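Local coordinates for protein chitosanase (Gynuella sunshinyii YC6258, PDB 6X2Q) that is a glycoside hydrolase family 46 chitosanase that probably hydrolyses chitosan and holds a chitosan tetrasaccharide in its sugar-binding cleft, at residues Q13-F18 and L140-I145; A19-E24 and W234-I239; M133-L138 and T223-P228; Q190-P195 and E206-V211. All blocks are in the same frame, centred on the assembly; numbering follows the deposited sequence.

Interaction 1 (Q13-F18 and L140-I145); sequences QIISIF and LYDAII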
loop_
_atom_site.group_PDB
_atom_site.type_symbol
_atom_site.label_atom_id
_atom_site.label_comp_id
_atom_site.label_asym_id
_atom_site.label_seq_id
_atom_site.Cartn_x
_atom_site.Cartn_y
_atom_site.Cartn_z
ATOM N N GLN A 13 4.000 7.829 -7.285
ATOM C CA GLN A 13 5.315 7.506 -7.824
ATOM C C GLN A 13 6.282 7.113 -6.716
ATOM O O GLN A 13 7.136 6.240 -6.914
ATOM C CB GLN A 13 5.848 8.680 -8.638
ATOM C CG GLN A 13 5.192 8.731 -10.000
ATOM C CD GLN A 13 5.573 9.936 -10.843
ATOM O OE1 GLN A 13 6.484 10.698 -10.517
ATOM N NE2 GLN A 13 4.868 10.108 -11.947
ATOM N N ILE A 14 6.137 7.723 -5.535
ATOM C CA ILE A 14 7.001 7.400 -4.394
ATOM C C ILE A 14 6.724 5.987 -3.898
ATOM O O ILE A 14 7.648 5.192 -3.685
ATOM C CB ILE A 14 6.805 8.428 -3.260
ATOM C CG1 ILE A 14 7.321 9.808 -3.668
ATOM C CG2 ILE A 14 7.465 7.949 -1.984
ATOM C CD1 ILE A 14 6.927 10.917 -2.694
ATOM N N ILE A 15 5.442 5.662 -3.686
ATOM C CA ILE A 15 5.069 4.341 -3.195
ATOM C C ILE A 15 5.431 3.282 -4.217
ATOM O O ILE A 15 5.847 2.167 -3.870
ATOM C CB ILE A 15 3.572 4.316 -2.844
ATOM C CG1 ILE A 15 3.332 5.265 -1.671
ATOM C CG2 ILE A 15 3.081 2.880 -2.561
ATOM C CD1 ILE A 15 1.877 5.481 -1.353
ATOM N N SER A 16 5.276 3.610 -5.498
ATOM C CA SER A 16 5.715 2.689 -6.533
ATOM C C SER A 16 7.213 2.408 -6.409
ATOM O O SER A 16 7.648 1.253 -6.490
ATOM C CB SER A 16 5.358 3.255 -7.908
ATOM O OG SER A 16 5.649 2.308 -8.914
ATOM N N ILE A 17 8.014 3.451 -6.184
ATOM C CA ILE A 17 9.443 3.255 -5.957
ATOM C C ILE A 17 9.673 2.441 -4.691
ATOM O O ILE A 17 10.489 1.515 -4.674
ATOM C CB ILE A 17 10.168 4.611 -5.896
ATOM C CG1 ILE A 17 10.238 5.246 -7.286
ATOM C CG2 ILE A 17 11.576 4.446 -5.311
ATOM C CD1 ILE A 17 10.612 6.719 -7.268
ATOM N N PHE A 18 8.944 2.761 -3.620
ATOM C CA PHE A 18 9.079 2.017 -2.376
ATOM C C PHE A 18 8.959 0.527 -2.619
ATOM O O PHE A 18 9.741 -0.265 -2.085
ATOM C CB PHE A 18 8.016 2.459 -1.368
ATOM C CG PHE A 18 8.322 3.761 -0.695
ATOM C CD1 PHE A 18 9.531 4.407 -0.923
ATOM C CD2 PHE A 18 7.397 4.346 0.156
ATOM C CE1 PHE A 18 9.808 5.617 -0.328
ATOM C CE2 PHE A 18 7.674 5.551 0.770
ATOM C CZ PHE A 18 8.889 6.190 0.538
ATOM N N LEU A 140 0.471 7.775 5.882
ATOM C CA LEU A 140 -0.687 6.932 6.170
ATOM C C LEU A 140 -1.095 6.116 4.956
ATOM O O LEU A 140 -1.563 4.979 5.098
ATOM C CB LEU A 140 -1.865 7.781 6.640
ATOM C CG LEU A 140 -1.626 8.509 7.958
ATOM C CD1 LEU A 140 -2.723 9.565 8.179
ATOM C CD2 LEU A 140 -1.558 7.541 9.115
ATOM N N TYR A 141 -0.926 6.675 3.763
ATOM C CA TYR A 141 -1.376 5.986 2.560
ATOM C C TYR A 141 -0.448 4.824 2.224
ATOM O O TYR A 141 -0.905 3.719 1.892
ATOM C CB TYR A 141 -1.448 6.985 1.419
ATOM C CG TYR A 141 -1.830 6.428 0.072
ATOM C CD1 TYR A 141 -2.837 5.483 -0.068
ATOM C CD2 TYR A 141 -1.193 6.889 -1.072
ATOM C CE1 TYR A 141 -3.184 5.005 -1.325
ATOM C CE2 TYR A 141 -1.522 6.430 -2.311
ATOM C CZ TYR A 141 -2.514 5.488 -2.442
ATOM O OH TYR A 141 -2.816 5.044 -3.706
ATOM N N ASP A 142 0.861 5.061 2.323
ATOM C CA ASP A 142 1.827 3.992 2.132
ATOM C C ASP A 142 1.637 2.896 3.167
ATOM O O ASP A 142 1.697 1.711 2.834
ATOM C CB ASP A 142 3.244 4.552 2.202
ATOM C CG ASP A 142 4.294 3.504 1.888
ATOM O OD1 ASP A 142 4.280 3.013 0.738
ATOM O OD2 ASP A 142 5.125 3.167 2.776
ATOM N N ALA A 143 1.396 3.272 4.430
ATOM C CA ALA A 143 1.197 2.258 5.463
ATOM C C ALA A 143 -0.087 1.464 5.231
ATOM O O ALA A 143 -0.120 0.245 5.453
ATOM C CB ALA A 143 1.197 2.906 6.857
ATOM N N ILE A 144 -1.163 2.121 4.791
ATOM C CA ILE A 144 -2.382 1.337 4.589
ATOM C C ILE A 144 -2.179 0.318 3.470
ATOM O O ILE A 144 -2.729 -0.783 3.521
ATOM C CB ILE A 144 -3.610 2.245 4.334
ATOM C CG1 ILE A 144 -4.886 1.575 4.862
ATOM C CG2 ILE A 144 -3.770 2.570 2.867
ATOM C CD1 ILE A 144 -6.117 2.444 4.808
ATOM N N ILE A 145 -1.338 0.633 2.485
ATOM C CA ILE A 145 -1.163 -0.270 1.352
ATOM C C ILE A 145 -0.403 -1.526 1.765
ATOM O O ILE A 145 -0.766 -2.645 1.372
ATOM C CB ILE A 145 -0.458 0.465 0.201
ATOM C CG1 ILE A 145 -1.467 1.351 -0.540
ATOM C CG2 ILE A 145 0.218 -0.543 -0.756
ATOM C CD1 ILE A 145 -0.821 2.385 -1.399
#
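Ile15 of helix 5-20 packs on Tyr141, Asp142 and Ile145 of helix 134-147 in the buried helical core of this lysozyme-clan fold, reaching the sugar-binding pocket at Ile145. The axes of the two short segments stay 10.7 Å apart and cross at -42°, and side chains bridge the gap. Ile15 runs across Tyr141 at about a right angle and sets its CD1 3.4 Å from Tyr141 CD2. It also meets Ile145 tip to tip, Ile15 CG2 lying 4.1 Å from Ile145 CD1. That same Ile145 methyl rests on a face of the Tyr141 ring, offset toward the rim, while the Ile145 side chain also touches bound glucosamine, so the apolar cluster extends to the ligand.

Asp142 brings charge into these surroundings. Its CG is anti to the backbone N (chi1 -175°), which sets CG facing Ile15 and Phe18. Ile15 CG1 comes within 3.4 Å of Asp142 OD1. The charge is answered from outside the pair: Arg210 forms a salt bridge with Asp142 OD1 and Arg188 another with OD2. Phe18 presents its ring edge to the carboxylate, the two planes 70° apart, and its CD2 stands 3.4 Å from Asp142 OD1.

Interaction 2 (A19-E24 and W234-I239); sequences ANNTPE and WGDVFI. Unlike the reference sequence in segment 19-24: Ala19 (reference Glu).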
loop_
_atom_site.group_PDB
_atom_site.type_symbol
_atom_site.label_atom_id
_atom_site.label_comp_id
_atom_site.label_asym_id
_atom_site.label_seq_id
_atom_site.Cartn_x
_atom_site.Cartn_y
_atom_site.Cartn_z
ATOM N N ALA A 19 7.998 0.130 -3.436
ATOM C CA ALA A 19 7.636 -1.270 -3.559
ATOM C C ALA A 19 8.340 -1.970 -4.713
ATOM O O ALA A 19 8.629 -3.163 -4.612
ATOM C CB ALA A 19 6.123 -1.393 -3.729
ATOM N N ASN A 20 8.624 -1.261 -5.809
ATOM C CA ASN A 20 9.109 -1.894 -7.033
ATOM C C ASN A 20 10.319 -1.200 -7.640
ATOM O O ASN A 20 10.723 -1.562 -8.750
ATOM C CB ASN A 20 7.990 -1.950 -8.075
ATOM C CG ASN A 20 6.808 -2.761 -7.603
ATOM O OD1 ASN A 20 5.657 -2.383 -7.817
ATOM N ND2 ASN A 20 7.088 -3.881 -6.933
ATOM N N ASN A 21 10.880 -0.196 -6.960
ATOM C CA ASN A 21 12.042 0.567 -7.434
ATOM C C ASN A 21 11.819 1.217 -8.802
ATOM O O ASN A 21 12.752 1.350 -9.601
ATOM C CB ASN A 21 13.302 -0.300 -7.461
ATOM C CG ASN A 21 14.575 0.534 -7.391
ATOM O OD1 ASN A 21 14.552 1.673 -6.916
ATOM N ND2 ASN A 21 15.682 -0.018 -7.880
ATOM N N THR A 22 10.589 1.672 -9.069
ATOM C CA THR A 22 10.354 2.396 -10.314
ATOM C C THR A 22 9.155 3.296 -10.102
ATOM O O THR A 22 8.203 2.877 -9.431
ATOM C CB THR A 22 10.103 1.452 -11.508
ATOM O OG1 THR A 22 9.612 2.204 -12.626
ATOM C CG2 THR A 22 9.070 0.388 -11.166
ATOM N N PRO A 23 9.143 4.513 -10.657
ATOM C CA PRO A 23 7.961 5.371 -10.505
ATOM C C PRO A 23 6.786 4.949 -11.377
ATOM O O PRO A 23 5.686 5.474 -11.176
ATOM C CB PRO A 23 8.483 6.753 -10.906
ATOM C CG PRO A 23 9.532 6.444 -11.928
ATOM C CD PRO A 23 10.162 5.131 -11.522
ATOM N N GLU A 24 6.986 4.003 -12.279
ATOM C CA GLU A 24 5.878 3.497 -13.130
ATOM C C GLU A 24 5.019 2.506 -12.339
ATOM O O GLU A 24 5.547 1.527 -11.871
ATOM C CB GLU A 24 6.396 2.880 -14.427
ATOM N N TRP A 234 16.339 2.334 -2.714
ATOM C CA TRP A 234 17.025 1.102 -3.096
ATOM C C TRP A 234 18.380 1.357 -3.738
ATOM O O TRP A 234 18.897 0.482 -4.444
ATOM C CB TRP A 234 16.159 0.284 -4.050
ATOM C CG TRP A 234 14.819 -0.072 -3.508
ATOM C CD1 TRP A 234 13.626 0.540 -3.792
ATOM C CD2 TRP A 234 14.521 -1.139 -2.599
ATOM N NE1 TRP A 234 12.607 -0.078 -3.106
ATOM C CE2 TRP A 234 13.127 -1.117 -2.374
ATOM C CE3 TRP A 234 15.296 -2.121 -1.959
ATOM C CZ2 TRP A 234 12.489 -2.042 -1.531
ATOM C CZ3 TRP A 234 14.663 -3.034 -1.120
ATOM C CH2 TRP A 234 13.274 -2.983 -0.910
ATOM N N GLY A 235 18.959 2.536 -3.520
ATOM C CA GLY A 235 20.221 2.878 -4.142
ATOM C C GLY A 235 20.039 3.788 -5.342
ATOM O O GLY A 235 20.747 4.791 -5.476
ATOM N N ASP A 236 19.089 3.459 -6.216
ATOM C CA ASP A 236 18.827 4.282 -7.391
ATOM C C ASP A 236 18.198 5.610 -6.987
ATOM O O ASP A 236 17.275 5.646 -6.167
ATOM C CB ASP A 236 17.907 3.540 -8.354
ATOM C CG ASP A 236 18.452 2.197 -8.742
ATOM O OD1 ASP A 236 19.126 2.112 -9.788
ATOM O OD2 ASP A 236 18.216 1.231 -7.985
ATOM N N VAL A 237 18.691 6.701 -7.567
ATOM C CA VAL A 237 18.215 8.037 -7.224
ATOM C C VAL A 237 17.131 8.442 -8.208
ATOM O O VAL A 237 17.333 8.383 -9.429
ATOM C CB VAL A 237 19.364 9.056 -7.222
ATOM C CG1 VAL A 237 18.844 10.440 -6.853
ATOM C CG2 VAL A 237 20.435 8.627 -6.247
ATOM N N PHE A 238 15.975 8.841 -7.675
ATOM C CA PHE A 238 14.854 9.321 -8.471
ATOM C C PHE A 238 14.532 10.740 -8.049
ATOM O O PHE A 238 14.463 11.029 -6.850
ATOM C CB PHE A 238 13.613 8.448 -8.289
ATOM C CG PHE A 238 13.693 7.138 -8.991
ATOM C CD1 PHE A 238 13.511 7.065 -10.365
ATOM C CD2 PHE A 238 13.954 5.970 -8.282
ATOM C CE1 PHE A 238 13.584 5.851 -11.021
ATOM C CE2 PHE A 238 14.031 4.754 -8.935
ATOM C CZ PHE A 238 13.848 4.700 -10.307
ATOM N N ILE A 239 14.341 11.619 -9.023
ATOM C CA ILE A 239 13.866 12.974 -8.772
ATOM C C ILE A 239 12.432 13.048 -9.278
ATOM O O ILE A 239 12.160 12.766 -10.454
ATOM C CB ILE A 239 14.758 14.035 -9.437
ATOM C CG1 ILE A 239 16.177 13.955 -8.881
ATOM C CG2 ILE A 239 14.216 15.419 -9.141
ATOM C CD1 ILE A 239 16.297 14.427 -7.432
#
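Asn21 leaves helix 5-20 with a positive phi of 57° and brings its CA to 6.6 Å from that of Trp234, and farther on, Pro23 CA and Phe238 CA lie 8.2 Å apart. The contact joins the turn after the helix to a beta hairpin, made of strands 229-231 and 238-240, by way of the hairpin's connecting loop and the start of its second strand.

Asn21 works in both directions. Its ND2 donates to Asp236 OD2 over 2.8 Å in a nearly straight bond of 172°. Asp236 OD2 lies in the plane of the Asn21 amide, yet the donor comes from well above the carboxylate plane, and the amide and carboxylate planes stand 56° apart. Asn21 OD1 lies by the indole instead, 3.4 Å from Trp234 CD1, with the amide and ring planes steeply inclined to each other. Trp234 in turn reaches back to the helix, where NE1 bonds to the carbonyl of Phe18.

Beyond Asn21 the chain is shaped by an ST turn, in which Thr22 OG1 accepts from Glu24 N. Pro23 then turns its ring toward Phe238 and crosses it at about a right angle. Helix 5-20 also meets this aromatic, through Ile17. Around the Phe238 ring, Asn21 OD1 sits at the edge and in plane, Asn21 O approaches CZ at 3.6 Å, and Pro23 CD reaches CE1 at 3.5 Å.

Interaction 3 (M133-L138 and T223-P228); sequences MPLTLL and TDLHPP
Leu225 pushes its forked end into the first turn of helix 134-147, where Pro134, Leu135 and Leu138 receive it. One branch, CD2, meets Leu138 CD2 at 4.0 Å and more loosely faces Leu135 CD1, the Leu225 and Leu135 side chains crossing at about a right angle. The other branch, CD1, lies against the proline: Leu225 CD1 is 3.8 Å from Pro134 CB and also close to the Pro134 carbonyl oxygen. Leu138 continues this apolar layer to Ala11 and Ile14 of helix 5-20. Next to Pro134, Met133 SD comes 3.6 Å from Thr223 CB.

These residues form a helix N-terminus docked on a loop, the segment between helix 209-219 and strand 229-231. Met133 occupies the N-cap position. Pro134, following it, has no N-H to give, although its N lies 3.2 Å from Thr223 O. The amide of Leu135 does the bonding instead, Leu135 N donating to Thr223 O over 2.9 Å at 163°, with the donor well above the carbonyl plane. A carbonyl so placed would probably interact favourably with the positive end of the helix dipole.

Glu177 takes up Met133 N and Thr136 OG1 through a single carboxylate oxygen, OE2. Within the loop, His226 ND1 donates to the syn side of Asp224 OD1 over 2.6 Å, the oxygen lying close to the plane of the imidazole.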
loop_
_atom_site.group_PDB
_atom_site.type_symbol
_atom_site.label_atom_id
_atom_site.label_comp_id
_atom_site.label_asym_id
_atom_site.label_seq_id
_atom_site.Cartn_x
_atom_site.Cartn_y
_atom_site.Cartn_z
ATOM N N MET A 133 -0.468 17.820 7.283
ATOM C CA MET A 133 0.704 17.915 6.430
ATOM C C MET A 133 0.626 16.853 5.339
ATOM O O MET A 133 0.334 15.688 5.634
ATOM C CB MET A 133 1.985 17.751 7.246
ATOM C CG MET A 133 2.031 18.615 8.509
ATOM S SD MET A 133 3.660 18.594 9.302
ATOM C CE MET A 133 3.765 16.853 9.788
ATOM N N PRO A 134 0.857 17.214 4.080
ATOM C CA PRO A 134 0.848 16.199 3.011
ATOM C C PRO A 134 1.728 14.982 3.292
ATOM O O PRO A 134 1.360 13.854 2.914
ATOM C CB PRO A 134 1.340 16.996 1.802
ATOM C CG PRO A 134 0.856 18.414 2.081
ATOM C CD PRO A 134 0.985 18.595 3.565
ATOM N N LEU A 135 2.875 15.181 3.958
ATOM C CA LEU A 135 3.769 14.065 4.270
ATOM C C LEU A 135 3.082 13.049 5.177
ATOM O O LEU A 135 3.224 11.834 4.983
ATOM C CB LEU A 135 5.051 14.586 4.936
ATOM C CG LEU A 135 6.040 13.515 5.401
ATOM C CD1 LEU A 135 6.570 12.777 4.194
ATOM C CD2 LEU A 135 7.192 14.108 6.190
ATOM N N THR A 136 2.338 13.528 6.184
ATOM C CA THR A 136 1.560 12.622 7.031
ATOM C C THR A 136 0.542 11.821 6.212
ATOM O O THR A 136 0.338 10.625 6.461
ATOM C CB THR A 136 0.866 13.421 8.136
ATOM O OG1 THR A 136 1.829 14.259 8.751
ATOM C CG2 THR A 136 0.281 12.513 9.221
ATOM N N LEU A 137 -0.105 12.460 5.229
ATOM C CA LEU A 137 -1.060 11.745 4.384
ATOM C C LEU A 137 -0.359 10.667 3.569
ATOM O O LEU A 137 -0.870 9.548 3.428
ATOM C CB LEU A 137 -1.791 12.727 3.458
ATOM C CG LEU A 137 -3.022 13.476 3.998
ATOM C CD1 LEU A 137 -2.821 13.976 5.419
ATOM C CD2 LEU A 137 -3.421 14.646 3.078
ATOM N N LEU A 138 0.810 10.994 3.025
ATOM C CA LEU A 138 1.572 10.018 2.271
ATOM C C LEU A 138 1.952 8.841 3.164
ATOM O O LEU A 138 1.759 7.677 2.790
ATOM C CB LEU A 138 2.805 10.704 1.682
ATOM C CG LEU A 138 3.824 9.771 1.031
ATOM C CD1 LEU A 138 3.211 9.075 -0.180
ATOM C CD2 LEU A 138 5.054 10.557 0.634
ATOM N N THR A 223 7.560 18.489 4.679
ATOM C CA THR A 223 6.276 17.993 5.148
ATOM C C THR A 223 5.126 18.331 4.201
ATOM O O THR A 223 4.006 17.849 4.409
ATOM C CB THR A 223 5.966 18.577 6.520
ATOM O OG1 THR A 223 5.854 20.000 6.388
ATOM C CG2 THR A 223 7.078 18.230 7.528
ATOM N N ASP A 224 5.375 19.167 3.198
ATOM C CA ASP A 224 4.363 19.627 2.270
ATOM C C ASP A 224 4.527 18.997 0.897
ATOM O O ASP A 224 3.711 19.261 0.001
ATOM C CB ASP A 224 4.392 21.166 2.175
ATOM C CG ASP A 224 5.702 21.698 1.598
ATOM O OD1 ASP A 224 6.778 21.109 1.865
ATOM O OD2 ASP A 224 5.658 22.722 0.877
ATOM N N LEU A 225 5.546 18.147 0.722
ATOM C CA LEU A 225 5.734 17.370 -0.507
ATOM C C LEU A 225 5.842 18.294 -1.717
ATOM O O LEU A 225 5.120 18.153 -2.701
ATOM C CB LEU A 225 4.609 16.345 -0.702
ATOM C CG LEU A 225 4.502 15.233 0.341
ATOM C CD1 LEU A 225 3.343 14.312 0.009
ATOM C CD2 LEU A 225 5.811 14.457 0.447
ATOM N N HIS A 226 6.743 19.259 -1.621
ATOM C CA HIS A 226 7.050 20.181 -2.695
ATOM C C HIS A 226 8.210 19.652 -3.532
ATOM O O HIS A 226 9.118 19.002 -3.007
ATOM C CB HIS A 226 7.411 21.551 -2.131
ATOM C CG HIS A 226 8.656 21.552 -1.309
ATOM N ND1 HIS A 226 8.635 21.526 0.069
ATOM C CD2 HIS A 226 9.960 21.568 -1.669
ATOM C CE1 HIS A 226 9.875 21.534 0.523
ATOM N NE2 HIS A 226 10.697 21.560 -0.511
ATOM N N PRO A 227 8.195 19.917 -4.834
ATOM C CA PRO A 227 9.265 19.436 -5.705
ATOM C C PRO A 227 10.509 20.289 -5.546
ATOM O O PRO A 227 10.426 21.433 -5.077
ATOM C CB PRO A 227 8.664 19.579 -7.110
ATOM C CG PRO A 227 7.721 20.729 -6.984
ATOM C CD PRO A 227 7.174 20.684 -5.575
ATOM N N PRO A 228 11.692 19.757 -5.903
ATOM C CA PRO A 228 11.837 18.355 -6.320
ATOM C C PRO A 228 11.953 17.433 -5.113
ATOM O O PRO A 228 12.434 17.859 -4.058
ATOM C CB PRO A 228 13.127 18.360 -7.132
ATOM C CG PRO A 228 13.948 19.423 -6.471
ATOM C CD PRO A 228 12.967 20.490 -6.002
#

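Interaction 4 (Q190-P195 and E206-V211); sequences QVLRHP and ESTGRV
Leu192, near the C-terminal end of helix 177-193, carries the apolar part of the contact with the segment 206-211. Its side chain and that of Val211 reach toward each other tip to tip, Leu192 CD1 standing 3.6 Å from Val211 CG2. Closer to the backbone, Leu192 CB packs on Thr208 CG2 at 3.8 Å. The same CD1 methyl also lies 3.8 Å from Ser207 OG, a meeting of carbon and hydroxyl rather than a bond.

Polar groups approach each other without bonding across the pair. The Arg193 side chain, bent at chi2 (-128°), crosses that of Thr208 at about a right angle. Thr208 CG2 sits over one guanidinium face, offset toward the rim, 3.8 Å above the plane. Thr208 OG1 comes within 3.3 Å of Arg193 NH2, but the angle is too poor for a hydrogen bond. Arg193 NH1 makes a weak hydrogen bond to Ser205 O, while Ser207 OG is bonded to Gln146 NE2 and to Trp204 O. Gln146 belongs to the glucosamine pocket, which makes Ser207 a second-shell residue consistent with holding that amide in place.

In the fold, the contact closes a short excursion of the chain: helix 177-193 ends, helix 201-205 follows and lays Trp204 against Leu192, and helix 209-219 sets off alongside, with Gln146 and His147 of helix 134-147 also packed on Leu192.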
loop_
_atom_site.group_PDB
_atom_site.type_symbol
_atom_site.label_atom_id
_atom_site.label_comp_id
_atom_site.label_asym_id
_atom_site.label_seq_id
_atom_site.Cartn_x
_atom_site.Cartn_y
_atom_site.Cartn_z
ATOM N N GLN A 190 9.318 -0.515 13.601
ATOM C CA GLN A 190 9.368 -1.603 14.574
ATOM C C GLN A 190 8.455 -2.752 14.166
ATOM O O GLN A 190 8.808 -3.927 14.347
ATOM C CB GLN A 190 8.987 -1.088 15.959
ATOM C CG GLN A 190 10.110 -0.340 16.665
ATOM C CD GLN A 190 9.605 0.576 17.760
ATOM O OE1 GLN A 190 8.548 0.342 18.350
ATOM N NE2 GLN A 190 10.356 1.631 18.037
ATOM N N VAL A 191 7.276 -2.433 13.614
ATOM C CA VAL A 191 6.355 -3.485 13.180
ATOM C C VAL A 191 6.906 -4.212 11.958
ATOM O O VAL A 191 6.803 -5.443 11.853
ATOM C CB VAL A 191 4.956 -2.900 12.909
ATOM C CG1 VAL A 191 4.098 -3.833 12.045
ATOM C CG2 VAL A 191 4.226 -2.506 14.217
ATOM N N LEU A 192 7.489 -3.475 11.009
ATOM C CA LEU A 192 8.073 -4.126 9.841
ATOM C C LEU A 192 9.228 -5.053 10.242
ATOM O O LEU A 192 9.388 -6.139 9.669
ATOM C CB LEU A 192 8.530 -3.074 8.828
ATOM C CG LEU A 192 7.400 -2.330 8.069
ATOM C CD1 LEU A 192 7.948 -1.205 7.158
ATOM C CD2 LEU A 192 6.469 -3.299 7.272
ATOM N N ARG A 193 10.038 -4.638 11.230
ATOM C CA ARG A 193 11.140 -5.473 11.705
ATOM C C ARG A 193 10.643 -6.645 12.536
ATOM O O ARG A 193 11.276 -7.708 12.543
ATOM C CB ARG A 193 12.127 -4.649 12.543
ATOM C CG ARG A 193 13.060 -3.749 11.740
ATOM C CD ARG A 193 14.539 -3.956 12.103
ATOM N NE ARG A 193 15.402 -3.053 11.340
ATOM C CZ ARG A 193 15.665 -3.179 10.037
ATOM N NH1 ARG A 193 15.154 -4.193 9.344
ATOM N NH2 ARG A 193 16.450 -2.294 9.423
ATOM N N HIS A 194 9.534 -6.476 13.253
ATOM C CA HIS A 194 9.064 -7.475 14.214
ATOM C C HIS A 194 7.565 -7.656 14.110
ATOM O O HIS A 194 6.821 -7.375 15.056
ATOM C CB HIS A 194 9.466 -7.079 15.634
ATOM C CG HIS A 194 10.941 -7.049 15.826
ATOM N ND1 HIS A 194 11.625 -5.901 16.163
ATOM C CD2 HIS A 194 11.874 -8.017 15.663
ATOM C CE1 HIS A 194 12.916 -6.171 16.229
ATOM N NE2 HIS A 194 13.094 -7.447 15.929
ATOM N N PRO A 195 7.084 -8.172 12.987
ATOM C CA PRO A 195 5.635 -8.327 12.828
ATOM C C PRO A 195 5.098 -9.472 13.677
ATOM O O PRO A 195 5.773 -10.477 13.911
ATOM C CB PRO A 195 5.464 -8.607 11.329
ATOM C CG PRO A 195 6.803 -9.070 10.846
ATOM C CD PRO A 195 7.849 -8.583 11.795
ATOM N N GLU A 206 12.902 -6.528 5.104
ATOM C CA GLU A 206 13.701 -5.968 4.021
ATOM C C GLU A 206 13.089 -4.710 3.406
ATOM O O GLU A 206 13.678 -4.145 2.477
ATOM C CB GLU A 206 13.896 -7.021 2.928
ATOM C CG GLU A 206 14.644 -8.259 3.393
ATOM C CD GLU A 206 15.244 -9.044 2.236
ATOM O OE1 GLU A 206 16.371 -8.697 1.806
ATOM O OE2 GLU A 206 14.589 -9.998 1.753
ATOM N N SER A 207 11.925 -4.266 3.868
ATOM C CA SER A 207 11.261 -3.124 3.257
ATOM C C SER A 207 11.334 -1.854 4.107
ATOM O O SER A 207 10.624 -0.892 3.817
ATOM C CB SER A 207 9.801 -3.467 2.970
ATOM O OG SER A 207 9.003 -3.204 4.120
ATOM N N THR A 208 12.179 -1.823 5.141
ATOM C CA THR A 208 12.169 -0.709 6.086
ATOM C C THR A 208 12.805 0.559 5.534
ATOM O O THR A 208 12.599 1.635 6.110
ATOM C CB THR A 208 12.890 -1.084 7.392
ATOM O OG1 THR A 208 14.222 -1.526 7.101
ATOM C CG2 THR A 208 12.140 -2.177 8.126
ATOM N N GLY A 209 13.591 0.464 4.462
ATOM C CA GLY A 209 14.129 1.663 3.843
ATOM C C GLY A 209 13.052 2.657 3.444
ATOM O O GLY A 209 13.293 3.869 3.422
ATOM N N ARG A 210 11.843 2.176 3.158
ATOM C CA ARG A 210 10.773 3.101 2.796
ATOM C C ARG A 210 10.364 3.973 3.985
ATOM O O ARG A 210 10.022 5.145 3.811
ATOM C CB ARG A 210 9.573 2.324 2.239
ATOM C CG ARG A 210 8.708 1.621 3.275
ATOM C CD ARG A 210 7.996 0.428 2.635
ATOM N NE ARG A 210 6.822 0.864 1.887
ATOM C CZ ARG A 210 6.121 0.092 1.061
ATOM N NH1 ARG A 210 6.468 -1.175 0.834
ATOM N NH2 ARG A 210 5.060 0.592 0.456
ATOM N N VAL A 211 10.360 3.411 5.195
ATOM C CA VAL A 211 10.093 4.224 6.375
ATOM C C VAL A 211 11.234 5.207 6.578
ATOM O O VAL A 211 11.014 6.379 6.934
ATOM C CB VAL A 211 9.879 3.332 7.613
ATOM C CG1 VAL A 211 9.603 4.177 8.854
ATOM C CG2 VAL A 211 8.745 2.321 7.378
#

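Interaction 1 is the hub of the set, its centre 12 to 13 Å from those of the other three. It shares helix 5-20 with interaction 2, where Ser16 OG lies 2.7 Å from Thr22 O, and helix 134-147 with interaction 3, where Ile14 CD1 meets Leu138 CD2 at 3.8 Å. Its tie to interaction 4 adds packing, Phe18 CG 3.5 Å from Arg210 CB, to the Asp142-Arg210 salt bridge. Interactions 3 and 4 do not touch, their nearest atoms being about 8 Å apart. The distance to the sugar grows from interaction 1 through 4 and 2 to 3: side chains approach bound glucosamine to about 4 Å at Ile145, 7 Å at Leu192, 10 Å at Trp234 and 13 Å at Leu138.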